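Local coordinates for peptidoglycan recognition protein-LC isoform LCx (PDB 2F2L), which binds a peptidoglycan fragment, a disaccharide tetrapeptide carrying meso-diaminopimelate, through its extracellular domain, probably as an innate immune receptor, at residues A7-R12 and A46-V51; D19-P24 and D83-H88; I25-I30 and R94-I99; H32-G37 and I102-T107. All blocks are in the same frame, centred on the assembly; numbering follows the deposited sequence.

Interaction 1. Residues A7-R12 and A46-V51; sequences AEWGGR and ARVNVV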
# COMPACT_ATOMS: atom_id res chain seq x y z
N ALA B 7 8.68 -18.22 -11.59
CA ALA B 7 10.03 -18.61 -11.20
C ALA B 7 11.08 -17.64 -11.74
O ALA B 7 12.11 -17.41 -11.09
CB ALA B 7 10.33 -20.03 -11.67
N GLU B 8 10.84 -17.09 -12.92
CA GLU B 8 11.79 -16.19 -13.56
C GLU B 8 11.87 -14.82 -12.87
O GLU B 8 12.92 -14.18 -12.93
CB GLU B 8 11.51 -16.06 -15.06
CG GLU B 8 11.92 -17.32 -15.82
CD GLU B 8 11.31 -17.44 -17.21
OE1 GLU B 8 11.65 -18.42 -17.92
OE2 GLU B 8 10.49 -16.59 -17.60
N TRP B 9 10.78 -14.37 -12.24
CA TRP B 9 10.86 -13.17 -11.40
C TRP B 9 11.10 -13.47 -9.91
O TRP B 9 11.06 -12.58 -9.06
CB TRP B 9 9.68 -12.20 -11.62
CG TRP B 9 8.29 -12.70 -11.52
CD1 TRP B 9 7.47 -13.03 -12.56
CD2 TRP B 9 7.49 -12.83 -10.33
NE1 TRP B 9 6.23 -13.38 -12.10
CE2 TRP B 9 6.22 -13.28 -10.73
CE3 TRP B 9 7.74 -12.63 -8.97
CZ2 TRP B 9 5.20 -13.52 -9.81
CZ3 TRP B 9 6.73 -12.88 -8.06
CH2 TRP B 9 5.48 -13.32 -8.48
N GLY B 10 11.39 -14.72 -9.60
CA GLY B 10 11.76 -15.09 -8.24
C GLY B 10 10.60 -15.28 -7.28
O GLY B 10 10.80 -15.24 -6.07
N GLY B 11 9.40 -15.52 -7.81
CA GLY B 11 8.21 -15.67 -6.97
C GLY B 11 7.98 -17.08 -6.46
O GLY B 11 8.61 -18.04 -6.92
N ARG B 12 7.05 -17.21 -5.52
CA ARG B 12 6.67 -18.50 -4.94
C ARG B 12 5.59 -19.19 -5.74
O ARG B 12 4.80 -18.53 -6.39
CB ARG B 12 6.07 -18.28 -3.57
CG ARG B 12 7.00 -17.71 -2.56
CD ARG B 12 6.26 -17.65 -1.23
NE ARG B 12 5.90 -16.29 -0.91
CZ ARG B 12 5.06 -15.94 0.05
NH1 ARG B 12 4.42 -16.84 0.79
NH2 ARG B 12 4.84 -14.65 0.24
N ALA B 46 11.12 -6.76 -8.07
CA ALA B 46 11.01 -6.39 -6.67
C ALA B 46 9.58 -6.03 -6.32
O ALA B 46 9.05 -6.50 -5.33
CB ALA B 46 11.95 -5.21 -6.35
N ARG B 47 8.94 -5.21 -7.17
CA ARG B 47 7.55 -4.77 -6.95
C ARG B 47 6.57 -5.91 -6.94
O ARG B 47 5.60 -5.88 -6.18
CB ARG B 47 7.10 -3.75 -8.02
CG ARG B 47 7.95 -2.51 -8.10
CD ARG B 47 7.61 -1.48 -7.06
NE ARG B 47 8.32 -0.25 -7.35
CZ ARG B 47 9.50 0.09 -6.86
NH1 ARG B 47 10.12 -0.69 -6.00
NH2 ARG B 47 10.07 1.23 -7.22
N VAL B 48 6.79 -6.90 -7.80
CA VAL B 48 5.86 -8.01 -7.94
C VAL B 48 6.00 -9.00 -6.78
O VAL B 48 5.00 -9.57 -6.33
CB VAL B 48 6.04 -8.75 -9.29
CG1 VAL B 48 5.10 -9.94 -9.37
CG2 VAL B 48 5.80 -7.79 -10.46
N ASN B 49 7.22 -9.19 -6.31
CA ASN B 49 7.44 -9.96 -5.08
C ASN B 49 6.69 -9.39 -3.87
O ASN B 49 6.09 -10.13 -3.11
CB ASN B 49 8.94 -10.11 -4.79
CG ASN B 49 9.57 -11.23 -5.61
OD1 ASN B 49 10.40 -10.99 -6.49
ND2 ASN B 49 9.13 -12.45 -5.35
N VAL B 50 6.74 -8.07 -3.70
CA VAL B 50 6.03 -7.42 -2.60
C VAL B 50 4.53 -7.61 -2.76
O VAL B 50 3.85 -7.92 -1.79
CB VAL B 50 6.40 -5.92 -2.46
CG1 VAL B 50 5.59 -5.27 -1.35
CG2 VAL B 50 7.89 -5.76 -2.15
N VAL B 51 4.02 -7.43 -3.97
CA VAL B 51 2.61 -7.70 -4.26
C VAL B 51 2.23 -9.14 -3.89
O VAL B 51 1.19 -9.36 -3.27
CB VAL B 51 2.22 -7.40 -5.74
CG1 VAL B 51 0.79 -7.92 -6.06
CG2 VAL B 51 2.30 -5.88 -6.03

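Interaction 2. Residues D19-P24 and D83-H88; sequences DAQQLP and DYVGAH. With MLD (glcnac(beta1-4)-murnac(1,6-anhydro)-L-ala-gamma-D-glu-meso-a2pm-D-ala), chain G.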
# COMPACT_ATOMS: atom_id res chain seq x y z
N ASP B 19 -8.18 -23.38 -8.87
CA ASP B 19 -9.30 -23.72 -9.74
C ASP B 19 -8.98 -23.32 -11.18
O ASP B 19 -8.48 -22.23 -11.43
CB ASP B 19 -10.58 -22.99 -9.31
CG ASP B 19 -11.16 -23.50 -8.00
OD1 ASP B 19 -10.78 -24.61 -7.54
OD2 ASP B 19 -12.00 -22.79 -7.43
N ALA B 20 -9.31 -24.21 -12.10
CA ALA B 20 -9.12 -23.98 -13.52
C ALA B 20 -10.31 -23.23 -14.13
O ALA B 20 -11.45 -23.38 -13.69
CB ALA B 20 -8.90 -25.29 -14.23
N GLN B 21 -10.02 -22.43 -15.15
CA GLN B 21 -11.04 -21.68 -15.88
C GLN B 21 -11.55 -22.50 -17.04
O GLN B 21 -10.81 -23.30 -17.60
CB GLN B 21 -10.45 -20.40 -16.45
CG GLN B 21 -9.82 -19.48 -15.44
CD GLN B 21 -10.60 -18.19 -15.27
OE1 GLN B 21 -11.83 -18.17 -15.28
NE2 GLN B 21 -9.88 -17.10 -15.10
N GLN B 22 -12.82 -22.28 -17.40
CA GLN B 22 -13.34 -22.72 -18.69
C GLN B 22 -12.84 -21.73 -19.73
O GLN B 22 -13.04 -20.50 -19.60
CB GLN B 22 -14.87 -22.78 -18.69
CG GLN B 22 -15.48 -23.23 -20.04
CD GLN B 22 -16.66 -24.19 -19.89
OE1 GLN B 22 -17.18 -24.41 -18.79
NE2 GLN B 22 -17.09 -24.78 -21.01
N LEU B 23 -12.14 -22.25 -20.73
CA LEU B 23 -11.63 -21.44 -21.83
C LEU B 23 -12.54 -21.64 -23.03
O LEU B 23 -13.17 -22.70 -23.16
CB LEU B 23 -10.19 -21.86 -22.16
CG LEU B 23 -9.14 -21.76 -21.06
CD1 LEU B 23 -7.82 -22.39 -21.54
CD2 LEU B 23 -8.91 -20.34 -20.63
N PRO B 24 -12.65 -20.63 -23.91
CA PRO B 24 -12.03 -19.30 -23.86
C PRO B 24 -12.73 -18.36 -22.88
O PRO B 24 -13.90 -18.53 -22.60
CB PRO B 24 -12.19 -18.77 -25.29
CG PRO B 24 -13.41 -19.47 -25.81
CD PRO B 24 -13.46 -20.81 -25.14
N ASP B 83 -4.93 -19.88 -17.32
CA ASP B 83 -5.73 -21.08 -17.07
C ASP B 83 -6.35 -21.20 -15.68
O ASP B 83 -7.08 -22.16 -15.44
CB ASP B 83 -4.85 -22.33 -17.29
CG ASP B 83 -4.37 -22.48 -18.72
OD1 ASP B 83 -4.74 -21.69 -19.60
OD2 ASP B 83 -3.61 -23.44 -18.97
N TYR B 84 -6.08 -20.27 -14.78
CA TYR B 84 -6.57 -20.38 -13.41
C TYR B 84 -7.34 -19.16 -12.96
O TYR B 84 -7.08 -18.05 -13.40
CB TYR B 84 -5.43 -20.67 -12.43
CG TYR B 84 -4.76 -21.97 -12.75
CD1 TYR B 84 -5.35 -23.18 -12.39
CD2 TYR B 84 -3.58 -21.99 -13.46
CE1 TYR B 84 -4.75 -24.38 -12.71
CE2 TYR B 84 -2.98 -23.18 -13.79
CZ TYR B 84 -3.57 -24.37 -13.41
OH TYR B 84 -2.95 -25.53 -13.75
N VAL B 85 -8.27 -19.40 -12.05
CA VAL B 85 -9.13 -18.37 -11.50
C VAL B 85 -8.31 -17.50 -10.55
O VAL B 85 -7.64 -18.03 -9.66
CB VAL B 85 -10.33 -18.97 -10.75
CG1 VAL B 85 -11.22 -17.88 -10.20
CG2 VAL B 85 -11.14 -19.93 -11.66
N GLY B 86 -8.35 -16.19 -10.74
CA GLY B 86 -7.64 -15.25 -9.90
C GLY B 86 -8.36 -14.80 -8.63
O GLY B 86 -9.40 -15.32 -8.26
N ALA B 87 -7.74 -13.83 -7.96
CA ALA B 87 -8.29 -13.19 -6.79
C ALA B 87 -8.01 -11.69 -6.96
O ALA B 87 -7.16 -11.10 -6.29
CB ALA B 87 -7.64 -13.74 -5.52
N HIS B 88 -8.70 -11.08 -7.91
CA HIS B 88 -8.45 -9.68 -8.28
C HIS B 88 -9.72 -8.83 -8.32
O HIS B 88 -9.64 -7.62 -8.15
CB HIS B 88 -7.70 -9.60 -9.62
CG HIS B 88 -8.33 -10.39 -10.72
ND1 HIS B 88 -9.45 -9.95 -11.40
CD2 HIS B 88 -8.02 -11.61 -11.24
CE1 HIS B 88 -9.81 -10.88 -12.28
NE2 HIS B 88 -8.96 -11.89 -12.20
CAA MLD G . -5.57 3.98 -5.63
CAB MLD G . -6.50 2.79 -5.52
OAC MLD G . -6.72 2.08 -6.49
N2 MLD G . -7.02 2.60 -4.31
C2 MLD G . -7.96 1.54 -3.98
C3 MLD G . -9.16 2.20 -3.30
O3 MLD G . -9.80 3.18 -4.14
C4 MLD G . -10.14 1.16 -2.77
O4 MLD G . -11.10 1.85 -1.99
C5 MLD G . -9.39 0.17 -1.87
C6 MLD G . -10.21 -1.02 -1.35
O6 MLD G . -9.42 -1.72 -0.34
O5 MLD G . -8.36 -0.42 -2.66
C1 MLD G . -7.34 0.53 -3.04
O1 MLD G . -6.33 -0.16 -3.73
CA4 MLD G . -5.53 -0.99 -2.85
CA5 MLD G . -4.54 -0.25 -1.94
OA5 MLD G . -3.14 -0.62 -2.16
CA6 MLD G . -4.82 -0.90 -0.63
OA6 MLD G . -4.08 -2.10 -0.68
CA1 MLD G . -3.19 -2.02 -1.83
CA2 MLD G . -3.84 -2.81 -2.99
NAD MLD G . -2.79 -3.32 -3.89
CAE MLD G . -2.67 -4.60 -4.20
CAF MLD G . -1.52 -4.91 -5.13
OAG MLD G . -3.43 -5.48 -3.79
CA3 MLD G . -4.79 -1.92 -3.79
OAH MLD G . -5.79 -2.71 -4.53
CAI MLD G . -5.48 -2.90 -5.93
CAJ MLD G . -6.05 -1.81 -6.81
CAL MLD G . -6.05 -4.26 -6.39
OAM MLD G . -5.94 -4.54 -7.58
N MLD G . -6.63 -5.06 -5.49
CA MLD G . -7.18 -6.38 -5.81
CB MLD G . -6.02 -7.37 -5.62
C MLD G . -8.27 -6.68 -4.76
O MLD G . -8.02 -6.57 -3.56
NAN MLD G . -9.45 -7.02 -5.27
CAO MLD G . -10.65 -7.35 -4.49
CAP MLD G . -11.90 -6.58 -5.02
OBA MLD G . -13.00 -7.07 -4.72
OAQ MLD G . -11.77 -5.57 -5.75
CBB MLD G . -10.98 -8.82 -4.70
CBC MLD G . -9.99 -9.80 -4.09
CBD MLD G . -10.51 -11.23 -4.31
OBE MLD G . -11.27 -11.51 -5.24
NBF MLD G . -10.08 -12.12 -3.43
CBG MLD G . -10.48 -13.53 -3.50
CBH MLD G . -11.98 -13.67 -3.17
OBI MLD G . -12.48 -13.05 -2.23
NBJ MLD G . -12.67 -14.45 -4.00
CBK MLD G . -14.12 -14.73 -3.86
CBL MLD G . -14.30 -16.25 -3.78
CBM MLD G . -14.98 -14.21 -5.03
OBO MLD G . -14.43 -14.06 -6.15
OBN MLD G . -16.19 -14.00 -4.77
CBP MLD G . -9.60 -14.33 -2.52
CBQ MLD G . -9.67 -15.85 -2.80
CBR MLD G . -8.67 -16.61 -1.92
CBS MLD G . -8.29 -17.97 -2.50
CBT MLD G . -7.37 -17.78 -3.71
OBV MLD G . -6.20 -17.42 -3.47
OBU MLD G . -7.85 -18.00 -4.84
NBW MLD G . -9.50 -18.70 -2.90

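Interaction 3. Residues I25-I30 and R94-I99; sequences INRVVI and RGSIGI. With SO4 (sulfate ion), chain F.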
# COMPACT_ATOMS: atom_id res chain seq x y z
N ILE B 25 -12.00 -17.37 -22.39
CA ILE B 25 -12.53 -16.41 -21.43
C ILE B 25 -12.92 -15.15 -22.19
O ILE B 25 -12.19 -14.72 -23.08
CB ILE B 25 -11.45 -16.07 -20.36
CG1 ILE B 25 -11.23 -17.26 -19.44
CG2 ILE B 25 -11.81 -14.83 -19.54
CD1 ILE B 25 -9.82 -17.32 -18.91
N ASN B 26 -14.07 -14.57 -21.87
CA ASN B 26 -14.46 -13.36 -22.60
C ASN B 26 -14.64 -12.11 -21.74
O ASN B 26 -15.35 -11.19 -22.14
CB ASN B 26 -15.66 -13.63 -23.51
CG ASN B 26 -16.96 -13.36 -22.86
OD1 ASN B 26 -17.26 -13.89 -21.78
ND2 ASN B 26 -17.77 -12.51 -23.51
N ARG B 27 -13.95 -12.08 -20.61
CA ARG B 27 -13.89 -10.89 -19.75
C ARG B 27 -12.46 -10.62 -19.33
O ARG B 27 -11.75 -11.54 -18.92
CB ARG B 27 -14.77 -11.11 -18.51
CG ARG B 27 -14.84 -9.96 -17.54
CD ARG B 27 -15.65 -10.33 -16.27
NE ARG B 27 -16.95 -10.91 -16.59
CZ ARG B 27 -17.54 -11.92 -15.93
NH1 ARG B 27 -16.94 -12.54 -14.90
NH2 ARG B 27 -18.74 -12.33 -16.32
N VAL B 28 -12.02 -9.37 -19.47
CA VAL B 28 -10.73 -8.90 -18.97
C VAL B 28 -10.98 -7.71 -18.04
O VAL B 28 -11.77 -6.83 -18.36
CB VAL B 28 -9.79 -8.44 -20.11
CG1 VAL B 28 -8.53 -7.74 -19.55
CG2 VAL B 28 -9.39 -9.61 -20.98
N VAL B 29 -10.28 -7.70 -16.90
CA VAL B 29 -10.41 -6.64 -15.91
C VAL B 29 -9.05 -5.99 -15.67
O VAL B 29 -8.10 -6.65 -15.25
CB VAL B 29 -11.00 -7.17 -14.59
CG1 VAL B 29 -11.15 -6.03 -13.59
CG2 VAL B 29 -12.34 -7.84 -14.83
N ILE B 30 -8.95 -4.71 -15.98
CA ILE B 30 -7.71 -3.96 -15.81
C ILE B 30 -7.67 -3.24 -14.45
O ILE B 30 -8.57 -2.45 -14.12
CB ILE B 30 -7.52 -2.91 -16.94
CG1 ILE B 30 -7.47 -3.60 -18.32
CG2 ILE B 30 -6.32 -2.00 -16.67
CD1 ILE B 30 -6.51 -4.75 -18.45
N ARG B 94 -13.95 -15.76 -11.62
CA ARG B 94 -14.31 -16.86 -12.50
C ARG B 94 -14.79 -16.30 -13.84
O ARG B 94 -15.71 -15.50 -13.89
CB ARG B 94 -15.39 -17.71 -11.84
CG ARG B 94 -15.96 -18.80 -12.69
CD ARG B 94 -15.15 -20.07 -12.60
NE ARG B 94 -15.28 -20.75 -11.31
CZ ARG B 94 -14.70 -21.90 -11.00
NH1 ARG B 94 -13.94 -22.54 -11.89
NH2 ARG B 94 -14.87 -22.43 -9.80
N GLY B 95 -14.14 -16.72 -14.92
CA GLY B 95 -14.51 -16.26 -16.26
C GLY B 95 -13.91 -14.93 -16.66
O GLY B 95 -14.34 -14.30 -17.64
N SER B 96 -12.89 -14.49 -15.94
CA SER B 96 -12.17 -13.30 -16.33
C SER B 96 -10.66 -13.47 -16.20
O SER B 96 -10.16 -14.38 -15.51
CB SER B 96 -12.67 -12.12 -15.51
OG SER B 96 -12.25 -12.19 -14.17
N ILE B 97 -9.94 -12.60 -16.90
CA ILE B 97 -8.49 -12.46 -16.79
C ILE B 97 -8.23 -11.08 -16.17
O ILE B 97 -8.69 -10.05 -16.68
CB ILE B 97 -7.82 -12.56 -18.18
CG1 ILE B 97 -7.86 -14.00 -18.68
CG2 ILE B 97 -6.40 -12.07 -18.15
CD1 ILE B 97 -7.07 -15.00 -17.84
N GLY B 98 -7.53 -11.07 -15.03
CA GLY B 98 -7.14 -9.85 -14.34
C GLY B 98 -5.70 -9.47 -14.63
O GLY B 98 -4.77 -10.22 -14.33
N ILE B 99 -5.51 -8.31 -15.24
CA ILE B 99 -4.20 -7.78 -15.57
C ILE B 99 -4.01 -6.47 -14.78
O ILE B 99 -4.86 -5.57 -14.81
CB ILE B 99 -4.11 -7.48 -17.08
CG1 ILE B 99 -4.34 -8.77 -17.89
CG2 ILE B 99 -2.78 -6.85 -17.43
CD1 ILE B 99 -4.63 -8.52 -19.34
S SO4 F . -21.19 -13.41 -13.85
O1 SO4 F . -21.42 -13.15 -12.43
O2 SO4 F . -22.30 -14.17 -14.42
O3 SO4 F . -19.96 -14.19 -14.01
O4 SO4 F . -21.08 -12.13 -14.55
O HOH W 1 -15.42 -16.36 -19.77
O HOH W 2 -16.72 -14.60 -18.64

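Interaction 4. Residues H32-G37 and I102-T107; sequences HTAAEG and IGTFTT. With MLD (glcnac(beta1-4)-murnac(1,6-anhydro)-L-ala-gamma-D-glu-meso-a2pm-D-ala), chain G.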
# COMPACT_ATOMS: atom_id res chain seq x y z
N HIS B 32 -4.70 -1.42 -11.35
CA HIS B 32 -3.29 -1.08 -11.06
C HIS B 32 -2.94 -1.62 -9.67
O HIS B 32 -3.84 -2.01 -8.92
CB HIS B 32 -3.02 0.44 -11.17
CG HIS B 32 -3.77 1.30 -10.20
ND1 HIS B 32 -3.59 2.67 -10.15
CD2 HIS B 32 -4.66 1.01 -9.23
CE1 HIS B 32 -4.36 3.18 -9.20
NE2 HIS B 32 -5.02 2.19 -8.62
N THR B 33 -1.67 -1.62 -9.33
CA THR B 33 -1.23 -2.12 -8.03
C THR B 33 -1.39 -1.10 -6.91
O THR B 33 -1.35 -1.47 -5.74
CB THR B 33 0.26 -2.59 -8.03
OG1 THR B 33 1.12 -1.49 -8.33
CG2 THR B 33 0.47 -3.77 -8.98
N ALA B 34 -1.54 0.18 -7.28
CA ALA B 34 -1.59 1.33 -6.35
C ALA B 34 -0.35 1.45 -5.44
O ALA B 34 -0.42 1.96 -4.30
CB ALA B 34 -2.87 1.30 -5.53
N ALA B 35 0.79 1.03 -5.97
CA ALA B 35 2.07 1.23 -5.31
C ALA B 35 3.01 1.89 -6.32
O ALA B 35 2.54 2.47 -7.31
CB ALA B 35 2.60 -0.10 -4.76
N GLU B 36 4.31 1.86 -6.07
CA GLU B 36 5.24 2.59 -6.94
C GLU B 36 5.42 1.80 -8.25
O GLU B 36 5.29 0.59 -8.26
CB GLU B 36 6.58 2.85 -6.22
CG GLU B 36 7.50 3.78 -7.00
CD GLU B 36 8.81 4.15 -6.28
OE1 GLU B 36 8.96 3.91 -5.05
OE2 GLU B 36 9.71 4.69 -6.97
N GLY B 37 5.65 2.49 -9.35
CA GLY B 37 6.00 1.87 -10.63
C GLY B 37 7.46 1.48 -10.68
O GLY B 37 8.14 1.48 -9.66
N ILE B 102 1.60 -2.22 -13.07
CA ILE B 102 2.42 -1.99 -11.90
C ILE B 102 2.60 -0.48 -11.77
O ILE B 102 3.15 0.18 -12.69
CB ILE B 102 3.79 -2.69 -11.98
CG1 ILE B 102 3.62 -4.21 -12.14
CG2 ILE B 102 4.61 -2.41 -10.73
CD1 ILE B 102 4.95 -4.95 -12.36
N GLY B 103 2.11 0.06 -10.66
CA GLY B 103 2.16 1.48 -10.40
C GLY B 103 0.84 2.04 -9.91
O GLY B 103 -0.07 1.29 -9.57
N THR B 104 0.78 3.36 -9.88
CA THR B 104 -0.39 4.12 -9.47
C THR B 104 -0.70 5.14 -10.55
O THR B 104 0.11 6.06 -10.78
CB THR B 104 -0.13 4.86 -8.12
OG1 THR B 104 0.21 3.91 -7.10
CG2 THR B 104 -1.37 5.63 -7.67
N PHE B 105 -1.88 5.01 -11.19
CA PHE B 105 -2.22 5.82 -12.38
C PHE B 105 -3.41 6.73 -12.18
O PHE B 105 -4.22 6.96 -13.09
CB PHE B 105 -2.33 4.89 -13.61
CG PHE B 105 -1.12 4.09 -13.78
CD1 PHE B 105 0.04 4.69 -14.27
CD2 PHE B 105 -1.06 2.80 -13.30
CE1 PHE B 105 1.21 3.97 -14.37
CE2 PHE B 105 0.11 2.08 -13.39
CZ PHE B 105 1.24 2.66 -13.92
N THR B 106 -3.48 7.30 -10.98
CA THR B 106 -4.54 8.21 -10.61
C THR B 106 -4.36 9.57 -11.28
O THR B 106 -5.33 10.16 -11.72
CB THR B 106 -4.60 8.42 -9.09
OG1 THR B 106 -3.30 8.80 -8.62
CG2 THR B 106 -5.02 7.13 -8.39
N THR B 107 -3.14 10.09 -11.33
CA THR B 107 -2.93 11.37 -12.02
C THR B 107 -1.82 11.33 -13.08
O THR B 107 -1.55 12.35 -13.72
CB THR B 107 -2.61 12.50 -11.05
OG1 THR B 107 -1.38 12.19 -10.40
CG2 THR B 107 -3.74 12.70 -10.01
CAA MLD G . -5.57 3.98 -5.63
CAB MLD G . -6.50 2.79 -5.52
OAC MLD G . -6.72 2.08 -6.49
N2 MLD G . -7.02 2.60 -4.31
C2 MLD G . -7.96 1.54 -3.98
C3 MLD G . -9.16 2.20 -3.30
O3 MLD G . -9.80 3.18 -4.14
C4 MLD G . -10.14 1.16 -2.77
O4 MLD G . -11.10 1.85 -1.99
C5 MLD G . -9.39 0.17 -1.87
C6 MLD G . -10.21 -1.02 -1.35
O6 MLD G . -9.42 -1.72 -0.34
O5 MLD G . -8.36 -0.42 -2.66
C1 MLD G . -7.34 0.53 -3.04
O1 MLD G . -6.33 -0.16 -3.73
CA4 MLD G . -5.53 -0.99 -2.85
CA5 MLD G . -4.54 -0.25 -1.94
OA5 MLD G . -3.14 -0.62 -2.16
CA6 MLD G . -4.82 -0.90 -0.63
OA6 MLD G . -4.08 -2.10 -0.68
CA1 MLD G . -3.19 -2.02 -1.83
CA2 MLD G . -3.84 -2.81 -2.99
NAD MLD G . -2.79 -3.32 -3.89
CAE MLD G . -2.67 -4.60 -4.20
CAF MLD G . -1.52 -4.91 -5.13
OAG MLD G . -3.43 -5.48 -3.79
CA3 MLD G . -4.79 -1.92 -3.79
OAH MLD G . -5.79 -2.71 -4.53
CAI MLD G . -5.48 -2.90 -5.93
CAJ MLD G . -6.05 -1.81 -6.81
CAL MLD G . -6.05 -4.26 -6.39
OAM MLD G . -5.94 -4.54 -7.58
N MLD G . -6.63 -5.06 -5.49
CA MLD G . -7.18 -6.38 -5.81
CB MLD G . -6.02 -7.37 -5.62
C MLD G . -8.27 -6.68 -4.76
O MLD G . -8.02 -6.57 -3.56
NAN MLD G . -9.45 -7.02 -5.27
CAO MLD G . -10.65 -7.35 -4.49
CAP MLD G . -11.90 -6.58 -5.02
OBA MLD G . -13.00 -7.07 -4.72
OAQ MLD G . -11.77 -5.57 -5.75
CBB MLD G . -10.98 -8.82 -4.70
CBC MLD G . -9.99 -9.80 -4.09
CBD MLD G . -10.51 -11.23 -4.31
OBE MLD G . -11.27 -11.51 -5.24
NBF MLD G . -10.08 -12.12 -3.43
CBG MLD G . -10.48 -13.53 -3.50
CBH MLD G . -11.98 -13.67 -3.17
OBI MLD G . -12.48 -13.05 -2.23
NBJ MLD G . -12.67 -14.45 -4.00
CBK MLD G . -14.12 -14.73 -3.86
CBL MLD G . -14.30 -16.25 -3.78
CBM MLD G . -14.98 -14.21 -5.03
OBO MLD G . -14.43 -14.06 -6.15
OBN MLD G . -16.19 -14.00 -4.77
CBP MLD G . -9.60 -14.33 -2.52
CBQ MLD G . -9.67 -15.85 -2.80
CBR MLD G . -8.67 -16.61 -1.92
CBS MLD G . -8.29 -17.97 -2.50
CBT MLD G . -7.37 -17.78 -3.71
OBV MLD G . -6.20 -17.42 -3.47
OBU MLD G . -7.85 -18.00 -4.84
NBW MLD G . -9.50 -18.70 -2.90

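Interaction 1. Residues A7-R12 and A46-V51
Val48 sets its CG1 methyl squarely over one face of Trp9, 3.4 Å from the centroid of the six-membered ring and 8° off the ring normal. This is a CH-pi contact, with CG1 closest to Trp9 CH2 at 3.5 Å, and the two side chains cross at about a right angle. Trp9 CG stands between the backbone N and the carbonyl carbon (chi1 52°). Asn49, one residue along helix 41-58, brings the end of its side chain to the edge of the same indole, the amide and ring planes lying 68° apart. That end also comes close to the carbonyls of Trp9 and Gly10. Beyond the other side of the ring plane the loop doubles back, and Gly11 CA sits 3.3 Å from Trp9 CZ3.

In the next shell, Trp9 NE1 is hydrogen-bonded to Glu78 O, which helps fix the rotation of the indole, while Ser45 and Gln52 of the helix also touch the Trp9 side chain. Val48 is backed by Ile64 and Ile102. Just after the loop's glycines, Arg12 N bonds to Gln52 OE1 and its guanidinium forms a salt bridge with Asp57, so the loop stays fastened to the helix.

The heart of the contact between the loop after strand 3-4 and helix 41-58 is thus apolar, a methyl on an indole, with the one polar indole atom satisfied away from the helix.

Interaction 2. Residues D19-P24 and D83-H88
Gln21 and Asp83 meet first through the backbone: Gln21 N donates to Asp83 O (3.0 Å) and Val85 N to Asp19 O (2.9 Å), a single bridge pairing Ala20 with Tyr84. From there the Gln21 side chain can be followed outward. CB lies 3.9 Å from Asp83 O. CG, anti to its own carbonyl carbon (chi1 -57°), rests 3.5 Å from Tyr84 C. The chain then bends at chi2 (-112°), which places Gln21 CD 4.0 Å from Val85 CG2. At the tip, NE2 makes a weak hydrogen bond to Tyr84 O (3.4 Å); its stronger partner is Ser96 O, while OE1 accepts from Gly95 N. Further along, His88 O accepts a 2.9 Å hydrogen bond from NAN of the muropeptide, and Ala87 CB packs on its peptide stem.

Both polar atoms of the buried amide are thus satisfied by backbone groups, so Gln21 joins three segments through its amide, one of which continues into the ligand pocket.

Interaction 3. Residues I25-I30 and R94-I99
Arg27 holds CG anti to its backbone N (chi1 -179°), which starts its aliphatic chain past Ser96, and Arg27 CD meets Ser96 CB at 3.6 Å; a bend at chi3 (-51°) then turns NE. Gly95 O and a water lie over one face of the guanidinium, the water bridging Gly95 O to Asn26 OD1. NH2 donates to O3 of a sulfate, probably from the crystallisation liquor. Ile25 places its CG2 3.2 Å from Gly95 O and crosses Ile97 at about a right angle, CD1 to CD1 at 3.8 Å.

Parallel backbone hydrogen bonds run from Ile97 N to Arg27 O (2.9 Å), Val29 N to Ile97 O (2.8 Å) and Ile99 N to Val29 O (3.1 Å). Val28, Ile30, Ile97 and Ile99 share one face, with Ile30 CD1 3.9 Å from Ile99 CB. Leu121 and Leu122 of helix 112-127 pack here; Val29 points to the other side. Two neighbouring parallel strands in a mixed sheet, flanked by a helix, belong to the alpha/beta core of the peptidoglycan recognition protein and amidase fold.

Interaction 4. Residues H32-G37 and I102-T107
The backbones of Gly37 and Gly103 close to 3.9 Å between CA atoms, and Ala34 N makes a weak hydrogen bond to Gly103 O. His32 is gripped at both nitrogens. Its ND1 accepts from Phe105 N at 3.1 Å, almost in the ring plane, and NE2 donates to OAC of the muropeptide at 2.7 Å, the acetyl oxygen of the GlcNAc. A chi1 of 63° sets His32 CG between the backbone N and the carbonyl carbon. The histidine CB abuts the edge of the Phe105 ring at CD2 (3.7 Å). Thr33 serves on two fronts: OG1 accepts from Gly103 N at 3.0 Å, while its carbonyl O takes the N-H of NAD, the acetamido nitrogen of the anhydro-MurNAc, also at 3.0 Å. Thr104 OG1 donates to Ala35 O at 2.7 Å, tying down the loop at Ala35. Ala34 CB faces the sugars, and Ala34 O accepts a hydrogen bond from a basic side chain of another protein chain.

Taken together, Phe105 N fixes the rotation of the imidazole and presents its NE2-H to the sugar, so 102-107 acts as a second shell that orients first-shell ligand contacts.

From the N terminus the chain runs through 7-12, 19-24, 25-30 and 32-37, and later segments answer them. Interaction 1 closes first, when helix 41-58 returns to the N-terminal loop. Interactions 2, 3 and 4 then close in the same order, at 83-88, 94-99 and 102-107, so every pair crosses and none nests. Interactions 2 and 3 share a border, joined by the Gln21 amide. Interaction 3 lies in the sheet, and its strands lead into interaction 4; the centres of interactions 3 and 4 lie about 19 Å apart. Helix 41-58 joins interactions 1 and 4, Arg47 and Val48 meeting Gly37 and Ile102. Interactions 2 and 4 both touch the muropeptide, at its peptide and its sugars.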